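PDB 3CZX: putative N-acetylmuramoyl-L-alanine amidase from Neisseria meningitidis MC58, which probably hydrolyses, as a zinc-dependent amidase, the link between N-acetylmuramoyl residues and L-amino acid residues in cell-wall glycopeptides. Local coordinates for residues Ile90-Trp101 with Ala137-Pro146; Arg100-Val109 with Ala168-Leu177. All blocks are in the same frame, centred on the assembly; numbering follows the deposited sequence.

Contact 1 pairs strands 91-94 and 142-145 inside the mixed sheet, and contact 2 packs helix 99-113, which follows the first of these strands, against helix 152-177, which follows the second. Their centres lie about 12 Å apart, and they share Arg100 and Trp101. Side chains on one sheet face join them: Ala92 CB meets Cys102 SG at 3.7 Å, and Phe144 CZ touches Val109 CG2 at 3.7 Å. Glu145 of contact 1, whose side chain is on the other face, comes within about 5 Å of the zinc ion held by His12, Glu26 and His78. Contact 2 is more remote, with the side chain of Ile169 about 11 Å from that of His78.

Contact 1: residues Ile90-Trp101 with Ala137-Pro146; sequences IEALSTPKNKRW and AQAGGIVFEP
Strands 91-94 and 142-145 form an antiparallel pair within the six-stranded mixed sheet of this amidase domain, a largely buried contact in which the strand axes run at 165° to each other. Glu91 with Glu145 and Leu93 with Val143 are hydrogen-bonded pairs. Glu91 N gives a nearly straight bond to Glu145 O at 3.1 Å, answered by Glu145 N to Glu91 O, while Leu93 N and Val143 N bond to each other's carbonyl oxygens. Ala92 and Phe144 form the non-hydrogen-bonded pair between them. On their face the small methyl Ala92 CB lies 3.8 Å from Phe144 CD1 and also touches Ile142 CG2. Ile90 runs alongside Phe144 and brings CG2 to the edge of the ring, at 3.9 Å from CE1. These apolar groups suit a surface covered by helix 99-113. On the opposite face, CG lies anti to the backbone N of Leu93 (chi1 179°), and Leu93 CD2 packs 3.8 Å from Ala137 CB, joining the strand to the end of helix 134-138.

Beyond the ladder, Ser94 OG donates to Gly141 O at 2.8 Å, reaching the carbonyl from above its plane; a short hydroxyl fits this place beside the turn. Gly140 ends the preceding helix in a Schellman motif, with the positive phi (99°) that glycine readily adopts.

Glu91 and Glu145 lie side by side with their carboxylates steeply turned against each other, and OE2 of Glu91 is 4.1 Å from OE2 of Glu145, whose side chain is about 5 Å from the zinc ion. Glu91 OE1 is salt-bridged to Lys124 and Arg118; these two cations probably stabilise the negative charge of Glu91 and keep its carboxylate in place next to that of Glu145.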
loop_
_atom_site.group_PDB
_atom_site.type_symbol
_atom_site.label_atom_id
_atom_site.label_comp_id
_atom_site.label_asym_id
_atom_site.label_seq_id
_atom_site.Cartn_x
_atom_site.Cartn_y
_atom_site.Cartn_z
ATOM N N ILE A 90 -7.098 -17.973 -9.133
ATOM C CA ILE A 90 -6.060 -17.988 -8.131
ATOM C C ILE A 90 -5.252 -19.248 -8.231
ATOM O O ILE A 90 -5.807 -20.337 -8.271
ATOM C CB ILE A 90 -6.719 -18.040 -6.725
ATOM C CG1 ILE A 90 -7.549 -16.779 -6.449
ATOM C CG2 ILE A 90 -5.657 -18.274 -5.625
ATOM C CD1 ILE A 90 -8.617 -17.000 -5.367
ATOM N N GLU A 91 -3.937 -19.103 -8.196
ATOM C CA GLU A 91 -3.104 -20.271 -8.072
ATOM C C GLU A 91 -1.791 -19.984 -7.382
ATOM O O GLU A 91 -1.306 -18.849 -7.328
ATOM C CB GLU A 91 -2.902 -20.939 -9.415
ATOM C CG GLU A 91 -2.139 -20.163 -10.442
ATOM C CD GLU A 91 -2.075 -20.884 -11.808
ATOM O OE1 GLU A 91 -3.071 -21.478 -12.261
ATOM O OE2 GLU A 91 -0.996 -20.873 -12.399
ATOM N N ALA A 92 -1.222 -21.060 -6.856
ATOM C CA ALA A 92 0.050 -21.016 -6.135
ATOM C C ALA A 92 0.817 -22.249 -6.555
ATOM O O ALA A 92 0.265 -23.364 -6.497
ATOM C CB ALA A 92 -0.195 -21.030 -4.646
ATOM N N LEU A 93 2.054 -22.030 -7.000
ATOM C CA LEU A 93 2.913 -23.058 -7.554
ATOM C C LEU A 93 3.921 -23.435 -6.504
ATOM O O LEU A 93 4.611 -22.571 -6.003
ATOM C CB LEU A 93 3.666 -22.498 -8.766
ATOM C CG LEU A 93 4.630 -23.396 -9.493
ATOM C CD1 LEU A 93 3.791 -24.422 -10.289
ATOM C CD2 LEU A 93 5.622 -22.569 -10.433
ATOM N N SER A 94 4.033 -24.727 -6.165
ATOM C CA SER A 94 5.082 -25.131 -5.238
ATOM C C SER A 94 5.294 -26.628 -5.354
ATOM O O SER A 94 4.655 -27.274 -6.162
ATOM C CB SER A 94 4.704 -24.745 -3.813
ATOM O OG SER A 94 5.784 -24.838 -2.896
ATOM N N THR A 95 6.176 -27.133 -4.513
ATOM C CA THR A 95 6.319 -28.596 -4.317
ATOM C C THR A 95 5.094 -29.155 -3.572
ATOM O O THR A 95 4.437 -28.459 -2.802
ATOM C CB THR A 95 7.569 -28.887 -3.450
ATOM O OG1 THR A 95 7.535 -28.110 -2.242
ATOM C CG2 THR A 95 8.868 -28.553 -4.187
ATOM N N PRO A 96 4.796 -30.446 -3.761
ATOM C CA PRO A 96 3.723 -31.063 -3.016
ATOM C C PRO A 96 3.766 -30.914 -1.505
ATOM O O PRO A 96 2.720 -30.841 -0.848
ATOM C CB PRO A 96 3.832 -32.535 -3.433
ATOM C CG PRO A 96 4.352 -32.458 -4.797
ATOM C CD PRO A 96 5.371 -31.365 -4.759
ATOM N N LYS A 97 4.959 -30.846 -0.939
ATOM C CA LYS A 97 5.104 -30.549 0.484
ATOM C C LYS A 97 4.237 -29.348 0.923
ATOM O O LYS A 97 3.669 -29.325 2.015
ATOM C CB LYS A 97 6.589 -30.241 0.814
ATOM C CG LYS A 97 6.827 -29.826 2.257
ATOM C CD LYS A 97 8.284 -29.612 2.618
ATOM C CE LYS A 97 8.382 -28.893 3.972
ATOM N NZ LYS A 97 9.743 -28.661 4.489
ATOM N N ASN A 98 4.202 -28.342 0.060
ATOM C CA ASN A 98 3.517 -27.085 0.331
ATOM C C ASN A 98 2.052 -27.028 -0.171
ATOM O O ASN A 98 1.451 -25.962 -0.181
ATOM C CB ASN A 98 4.333 -25.977 -0.348
ATOM C CG ASN A 98 5.642 -25.702 0.372
ATOM O OD1 ASN A 98 6.719 -25.684 -0.228
ATOM N ND2 ASN A 98 5.548 -25.424 1.629
ATOM N N LYS A 99 1.465 -28.154 -0.577
ATOM C CA LYS A 99 0.086 -28.126 -1.097
ATOM C C LYS A 99 -0.909 -27.520 -0.094
ATOM O O LYS A 99 -1.696 -26.647 -0.450
ATOM C CB LYS A 99 -0.351 -29.529 -1.522
ATOM C CG LYS A 99 -1.808 -29.640 -1.923
ATOM C CD LYS A 99 -2.209 -31.119 -2.033
ATOM C CE LYS A 99 -1.721 -31.726 -3.249
ATOM N NZ LYS A 99 -2.484 -33.021 -3.375
ATOM N N ARG A 100 -0.857 -27.955 1.144
ATOM C CA ARG A 100 -1.743 -27.424 2.152
ATOM C C ARG A 100 -1.545 -25.930 2.292
ATOM O O ARG A 100 -2.520 -25.203 2.296
ATOM C CB ARG A 100 -1.518 -28.147 3.476
ATOM C CG ARG A 100 -2.135 -27.519 4.678
ATOM C CD ARG A 100 -3.585 -27.348 4.620
ATOM N NE ARG A 100 -4.041 -26.826 5.911
ATOM C CZ ARG A 100 -5.308 -26.537 6.194
ATOM N NH1 ARG A 100 -6.257 -26.695 5.268
ATOM N NH2 ARG A 100 -5.631 -26.061 7.391
ATOM N N TRP A 101 -0.304 -25.452 2.360
ATOM C CA TRP A 101 -0.093 -24.011 2.470
ATOM C C TRP A 101 -0.666 -23.263 1.276
ATOM O O TRP A 101 -1.300 -22.226 1.450
ATOM C CB TRP A 101 1.381 -23.669 2.590
ATOM C CG TRP A 101 1.876 -23.628 3.942
ATOM C CD1 TRP A 101 2.809 -24.446 4.481
ATOM C CD2 TRP A 101 1.521 -22.684 4.964
ATOM N NE1 TRP A 101 3.068 -24.077 5.780
ATOM C CE2 TRP A 101 2.287 -22.992 6.097
ATOM C CE3 TRP A 101 0.653 -21.586 5.013
ATOM C CZ2 TRP A 101 2.175 -22.267 7.295
ATOM C CZ3 TRP A 101 0.545 -20.857 6.219
ATOM C CH2 TRP A 101 1.314 -21.204 7.323
ATOM N N ALA A 137 9.900 -22.008 -6.632
ATOM C CA ALA A 137 8.928 -23.074 -6.343
ATOM C C ALA A 137 9.632 -24.422 -6.185
ATOM O O ALA A 137 9.390 -25.148 -5.219
ATOM C CB ALA A 137 7.842 -23.141 -7.449
ATOM N N GLN A 138 10.526 -24.748 -7.123
ATOM C CA GLN A 138 11.309 -26.004 -7.027
ATOM C C GLN A 138 12.110 -26.122 -5.740
ATOM O O GLN A 138 12.259 -27.233 -5.170
ATOM C CB GLN A 138 12.206 -26.173 -8.254
ATOM C CG GLN A 138 11.401 -26.365 -9.521
ATOM C CD GLN A 138 12.238 -26.326 -10.785
ATOM O OE1 GLN A 138 13.295 -25.671 -10.837
ATOM N NE2 GLN A 138 11.755 -27.004 -11.826
ATOM N N ALA A 139 12.612 -24.984 -5.246
ATOM C CA ALA A 139 13.401 -24.963 -4.015
ATOM C C ALA A 139 12.563 -25.088 -2.752
ATOM O O ALA A 139 13.119 -25.103 -1.659
ATOM C CB ALA A 139 14.237 -23.704 -3.964
ATOM N N GLY A 140 11.234 -25.150 -2.895
ATOM C CA GLY A 140 10.326 -25.263 -1.760
ATOM C C GLY A 140 9.682 -23.961 -1.295
ATOM O O GLY A 140 9.056 -23.901 -0.239
ATOM N N GLY A 141 9.839 -22.910 -2.083
ATOM C CA GLY A 141 9.063 -21.695 -1.881
ATOM C C GLY A 141 7.738 -21.830 -2.618
ATOM O O GLY A 141 7.553 -22.736 -3.442
ATOM N N ILE A 142 6.855 -20.871 -2.376
ATOM C CA ILE A 142 5.514 -20.834 -3.009
ATOM C C ILE A 142 5.443 -19.590 -3.885
ATOM O O ILE A 142 5.640 -18.481 -3.380
ATOM C CB ILE A 142 4.436 -20.733 -1.921
ATOM C CG1 ILE A 142 4.492 -21.951 -0.978
ATOM C CG2 ILE A 142 3.005 -20.580 -2.528
ATOM C CD1 ILE A 142 3.613 -21.788 0.238
ATOM N N VAL A 143 5.221 -19.780 -5.178
ATOM C CA VAL A 143 4.987 -18.665 -6.099
ATOM C C VAL A 143 3.492 -18.459 -6.122
ATOM O O VAL A 143 2.754 -19.251 -6.713
ATOM C CB VAL A 143 5.552 -18.971 -7.508
ATOM C CG1 VAL A 143 5.121 -17.902 -8.549
ATOM C CG2 VAL A 143 7.055 -19.108 -7.430
ATOM N N PHE A 144 3.038 -17.388 -5.452
ATOM C CA PHE A 144 1.599 -17.129 -5.290
ATOM C C PHE A 144 1.125 -16.097 -6.290
ATOM O O PHE A 144 1.645 -14.978 -6.301
ATOM C CB PHE A 144 1.319 -16.676 -3.835
ATOM C CG PHE A 144 -0.138 -16.601 -3.454
ATOM C CD1 PHE A 144 -1.079 -17.432 -4.008
ATOM C CD2 PHE A 144 -0.553 -15.705 -2.476
ATOM C CE1 PHE A 144 -2.421 -17.371 -3.611
ATOM C CE2 PHE A 144 -1.860 -15.653 -2.096
ATOM C CZ PHE A 144 -2.797 -16.463 -2.655
ATOM N N GLU A 145 0.143 -16.489 -7.095
ATOM C CA GLU A 145 -0.466 -15.641 -8.111
ATOM C C GLU A 145 -1.951 -15.528 -7.844
ATOM O O GLU A 145 -2.773 -16.225 -8.421
ATOM C CB GLU A 145 -0.201 -16.216 -9.496
ATOM C CG GLU A 145 1.269 -16.335 -9.800
ATOM C CD GLU A 145 1.515 -16.767 -11.213
ATOM O OE1 GLU A 145 1.442 -15.933 -12.125
ATOM O OE2 GLU A 145 1.767 -17.951 -11.405
ATOM N N PRO A 146 -2.316 -14.614 -6.961
ATOM C CA PRO A 146 -3.737 -14.509 -6.612
ATOM C C PRO A 146 -4.680 -14.083 -7.744
ATOM O O PRO A 146 -5.858 -14.411 -7.664
ATOM C CB PRO A 146 -3.756 -13.474 -5.492
ATOM C CG PRO A 146 -2.417 -13.201 -5.127
ATOM C CD PRO A 146 -1.464 -13.733 -6.159
#

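Contact 2: residues Arg100-Val109 with Ala168-Leu177; sequences RWCQVLGKAV and AIADAIAMEL
Glu176 extends CG anti to its backbone N and then turns about CB-CG (chi2 68°), so that its methylenes lie over Trp101 while its carboxylate reaches Arg100. Arg100 makes a matching turn about its own CB-CG bond and grips the acid side-on. NE bonds to Glu176 OE2 at 3.2 Å from above the carboxylate plane, and NH2 meets OE1 on its syn side at 2.9 Å. The guanidinium and carboxylate planes stand 61° apart, so this two-nitrogen salt bridge is not coplanar. Val104 CG2 lies over one face of the guanidinium and touches Glu176 OE1 at 3.8 Å. Glu176 CG makes a CH-pi contact over one face of the indole, 3.8 Å from the centroid of the Trp101 six-membered ring, while Leu177 meets the indole at its edge.

The helix segments run at 142° with axes 8.6 Å apart, a close approach that small residues permit: Ala108 CB and Ala172 CB meet at 3.6 Å. Val104 CG1 packs beside Ala172. On the sheet side, Leu105 CD2 touches both Ile169 CG2 and Ile173 CG1, the latter at 3.8 Å, and Val109 runs alongside Ile169. These branched apolar chains fill the layer above Ile75 and Phe144 of the central strands.

The chemistry is thus graded from apolar packing against the sheet to an ion pair at the solvent-facing side. There the indole steadies the Glu176 methylenes and so fixes where the carboxylate sits, while solvent probably weakens the ion pair.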
loop_
_atom_site.group_PDB
_atom_site.type_symbol
_atom_site.label_atom_id
_atom_site.label_comp_id
_atom_site.label_asym_id
_atom_site.label_seq_id
_atom_site.Cartn_x
_atom_site.Cartn_y
_atom_site.Cartn_z
ATOM N N ARG A 100 -0.857 -27.955 1.144
ATOM C CA ARG A 100 -1.743 -27.424 2.152
ATOM C C ARG A 100 -1.545 -25.930 2.292
ATOM O O ARG A 100 -2.520 -25.203 2.296
ATOM C CB ARG A 100 -1.518 -28.147 3.476
ATOM C CG ARG A 100 -2.135 -27.519 4.678
ATOM C CD ARG A 100 -3.585 -27.348 4.620
ATOM N NE ARG A 100 -4.041 -26.826 5.911
ATOM C CZ ARG A 100 -5.308 -26.537 6.194
ATOM N NH1 ARG A 100 -6.257 -26.695 5.268
ATOM N NH2 ARG A 100 -5.631 -26.061 7.391
ATOM N N TRP A 101 -0.304 -25.452 2.360
ATOM C CA TRP A 101 -0.093 -24.011 2.470
ATOM C C TRP A 101 -0.666 -23.263 1.276
ATOM O O TRP A 101 -1.300 -22.226 1.450
ATOM C CB TRP A 101 1.381 -23.669 2.590
ATOM C CG TRP A 101 1.876 -23.628 3.942
ATOM C CD1 TRP A 101 2.809 -24.446 4.481
ATOM C CD2 TRP A 101 1.521 -22.684 4.964
ATOM N NE1 TRP A 101 3.068 -24.077 5.780
ATOM C CE2 TRP A 101 2.287 -22.992 6.097
ATOM C CE3 TRP A 101 0.653 -21.586 5.013
ATOM C CZ2 TRP A 101 2.175 -22.267 7.295
ATOM C CZ3 TRP A 101 0.545 -20.857 6.219
ATOM C CH2 TRP A 101 1.314 -21.204 7.323
ATOM N N CYS A 102 -0.452 -23.796 0.074
ATOM C CA CYS A 102 -1.019 -23.185 -1.167
ATOM C C CYS A 102 -2.531 -23.075 -1.076
ATOM O O CYS A 102 -3.115 -22.071 -1.535
ATOM C CB CYS A 102 -0.615 -24.011 -2.397
ATOM S SG CYS A 102 1.142 -23.872 -2.782
ATOM N N GLN A 103 -3.149 -24.099 -0.505
ATOM C CA GLN A 103 -4.609 -24.175 -0.402
ATOM C C GLN A 103 -5.125 -23.197 0.674
ATOM O O GLN A 103 -6.150 -22.528 0.476
ATOM C CB GLN A 103 -5.064 -25.611 -0.143
ATOM C CG GLN A 103 -4.859 -26.480 -1.372
ATOM C CD GLN A 103 -5.096 -27.948 -1.172
ATOM O OE1 GLN A 103 -5.013 -28.477 -0.033
ATOM N NE2 GLN A 103 -5.358 -28.635 -2.280
ATOM N N VAL A 104 -4.396 -23.082 1.782
ATOM C CA VAL A 104 -4.735 -22.105 2.843
ATOM C C VAL A 104 -4.700 -20.682 2.265
ATOM O O VAL A 104 -5.637 -19.902 2.457
ATOM C CB VAL A 104 -3.742 -22.206 4.024
ATOM C CG1 VAL A 104 -3.887 -21.040 4.994
ATOM C CG2 VAL A 104 -3.918 -23.537 4.751
ATOM N N LEU A 105 -3.633 -20.370 1.534
ATOM C CA LEU A 105 -3.471 -19.025 0.924
ATOM C C LEU A 105 -4.575 -18.777 -0.087
ATOM O O LEU A 105 -5.191 -17.725 -0.111
ATOM C CB LEU A 105 -2.124 -18.878 0.228
ATOM C CG LEU A 105 -0.918 -18.961 1.196
ATOM C CD1 LEU A 105 0.364 -19.179 0.394
ATOM C CD2 LEU A 105 -0.828 -17.696 2.070
ATOM N N GLY A 106 -4.799 -19.750 -0.970
ATOM C CA GLY A 106 -5.768 -19.574 -2.056
ATOM C C GLY A 106 -7.187 -19.367 -1.525
ATOM O O GLY A 106 -7.930 -18.476 -1.973
ATOM N N LYS A 107 -7.569 -20.166 -0.543
ATOM C CA LYS A 107 -8.899 -20.094 0.001
ATOM C C LYS A 107 -9.146 -18.761 0.684
ATOM O O LYS A 107 -10.242 -18.197 0.606
ATOM C CB LYS A 107 -9.107 -21.242 0.966
ATOM C CG LYS A 107 -9.183 -22.579 0.243
ATOM C CD LYS A 107 -9.112 -23.740 1.199
ATOM C CE LYS A 107 -9.457 -25.054 0.495
ATOM N NZ LYS A 107 -9.216 -26.207 1.376
ATOM N N ALA A 108 -8.129 -18.252 1.372
ATOM C CA ALA A 108 -8.221 -16.970 2.033
ATOM C C ALA A 108 -8.594 -15.882 1.030
ATOM O O ALA A 108 -9.451 -15.031 1.303
ATOM C CB ALA A 108 -6.892 -16.626 2.691
ATOM N N VAL A 109 -7.937 -15.904 -0.135
ATOM C CA VAL A 109 -8.202 -14.911 -1.174
ATOM C C VAL A 109 -9.564 -15.135 -1.870
ATOM O O VAL A 109 -10.315 -14.175 -2.119
ATOM C CB VAL A 109 -7.068 -14.909 -2.220
ATOM C CG1 VAL A 109 -7.432 -14.019 -3.445
ATOM C CG2 VAL A 109 -5.733 -14.452 -1.552
ATOM N N ALA A 168 -6.688 -10.670 4.835
ATOM C CA ALA A 168 -7.194 -12.069 4.753
ATOM C C ALA A 168 -6.006 -13.052 4.641
ATOM O O ALA A 168 -5.982 -14.106 5.294
ATOM C CB ALA A 168 -8.185 -12.259 3.551
ATOM N N ILE A 169 -5.016 -12.704 3.816
ATOM C CA ILE A 169 -3.858 -13.587 3.621
ATOM C C ILE A 169 -3.065 -13.714 4.942
ATOM O O ILE A 169 -2.768 -14.821 5.414
ATOM C CB ILE A 169 -2.948 -13.073 2.463
ATOM C CG1 ILE A 169 -3.654 -13.227 1.108
ATOM C CG2 ILE A 169 -1.558 -13.811 2.460
ATOM C CD1 ILE A 169 -2.964 -12.439 -0.067
ATOM N N ALA A 170 -2.754 -12.579 5.538
ATOM C CA ALA A 170 -2.018 -12.517 6.807
ATOM C C ALA A 170 -2.782 -13.314 7.874
ATOM O O ALA A 170 -2.198 -14.115 8.615
ATOM C CB ALA A 170 -1.815 -11.046 7.220
ATOM N N ASP A 171 -4.075 -13.052 8.010
ATOM C CA ASP A 171 -4.875 -13.735 9.038
ATOM C C ASP A 171 -4.867 -15.270 8.861
ATOM O O ASP A 171 -4.858 -16.037 9.860
ATOM C CB ASP A 171 -6.321 -13.238 9.029
ATOM C CG ASP A 171 -6.496 -11.849 9.623
ATOM O OD1 ASP A 171 -5.604 -11.335 10.359
ATOM O OD2 ASP A 171 -7.556 -11.263 9.328
ATOM N N ALA A 172 -4.920 -15.717 7.604
ATOM C CA ALA A 172 -4.908 -17.143 7.280
ATOM C C ALA A 172 -3.561 -17.787 7.632
ATOM O O ALA A 172 -3.516 -18.944 8.079
ATOM C CB ALA A 172 -5.280 -17.370 5.800
ATOM N N ILE A 173 -2.461 -17.069 7.391
ATOM C CA ILE A 173 -1.137 -17.551 7.730
ATOM C C ILE A 173 -1.056 -17.697 9.236
ATOM O O ILE A 173 -0.724 -18.752 9.720
ATOM C CB ILE A 173 -0.004 -16.628 7.180
ATOM C CG1 ILE A 173 0.057 -16.649 5.662
ATOM C CG2 ILE A 173 1.366 -17.017 7.735
ATOM C CD1 ILE A 173 0.918 -15.546 5.052
ATOM N N ALA A 174 -1.444 -16.659 9.961
ATOM C CA ALA A 174 -1.408 -16.700 11.427
ATOM C C ALA A 174 -2.270 -17.823 11.962
ATOM O O ALA A 174 -1.846 -18.575 12.834
ATOM C CB ALA A 174 -1.828 -15.367 12.013
HETATM N N MSE A 175 -3.462 -17.975 11.422
HETATM C CA MSE A 175 -4.362 -19.058 11.891
HETATM C C MSE A 175 -3.740 -20.449 11.687
HETATM O O MSE A 175 -3.807 -21.332 12.573
HETATM C CB MSE A 175 -5.713 -18.953 11.201
HETATM C CG MSE A 175 -6.649 -20.107 11.412
HETATM SE SE MSE A 175 -7.434 -19.986 13.191
HETATM C CE MSE A 175 -8.785 -18.657 12.749
ATOM N N GLU A 176 -3.111 -20.652 10.537
ATOM C CA GLU A 176 -2.535 -21.961 10.224
ATOM C C GLU A 176 -1.382 -22.285 11.166
ATOM O O GLU A 176 -1.139 -23.442 11.479
ATOM C CB GLU A 176 -2.097 -21.977 8.764
ATOM C CG GLU A 176 -1.454 -23.240 8.275
ATOM C CD GLU A 176 -2.399 -24.429 8.191
ATOM O OE1 GLU A 176 -3.615 -24.301 8.448
ATOM O OE2 GLU A 176 -1.892 -25.529 7.836
ATOM N N LEU A 177 -0.682 -21.251 11.604
ATOM C CA LEU A 177 0.427 -21.355 12.557
ATOM C C LEU A 177 -0.072 -21.430 14.003
ATOM O O LEU A 177 0.706 -21.719 14.919
ATOM C CB LEU A 177 1.348 -20.156 12.422
ATOM C CG LEU A 177 2.051 -20.061 11.068
ATOM C CD1 LEU A 177 2.860 -18.787 10.972
ATOM C CD2 LEU A 177 2.922 -21.286 10.847
#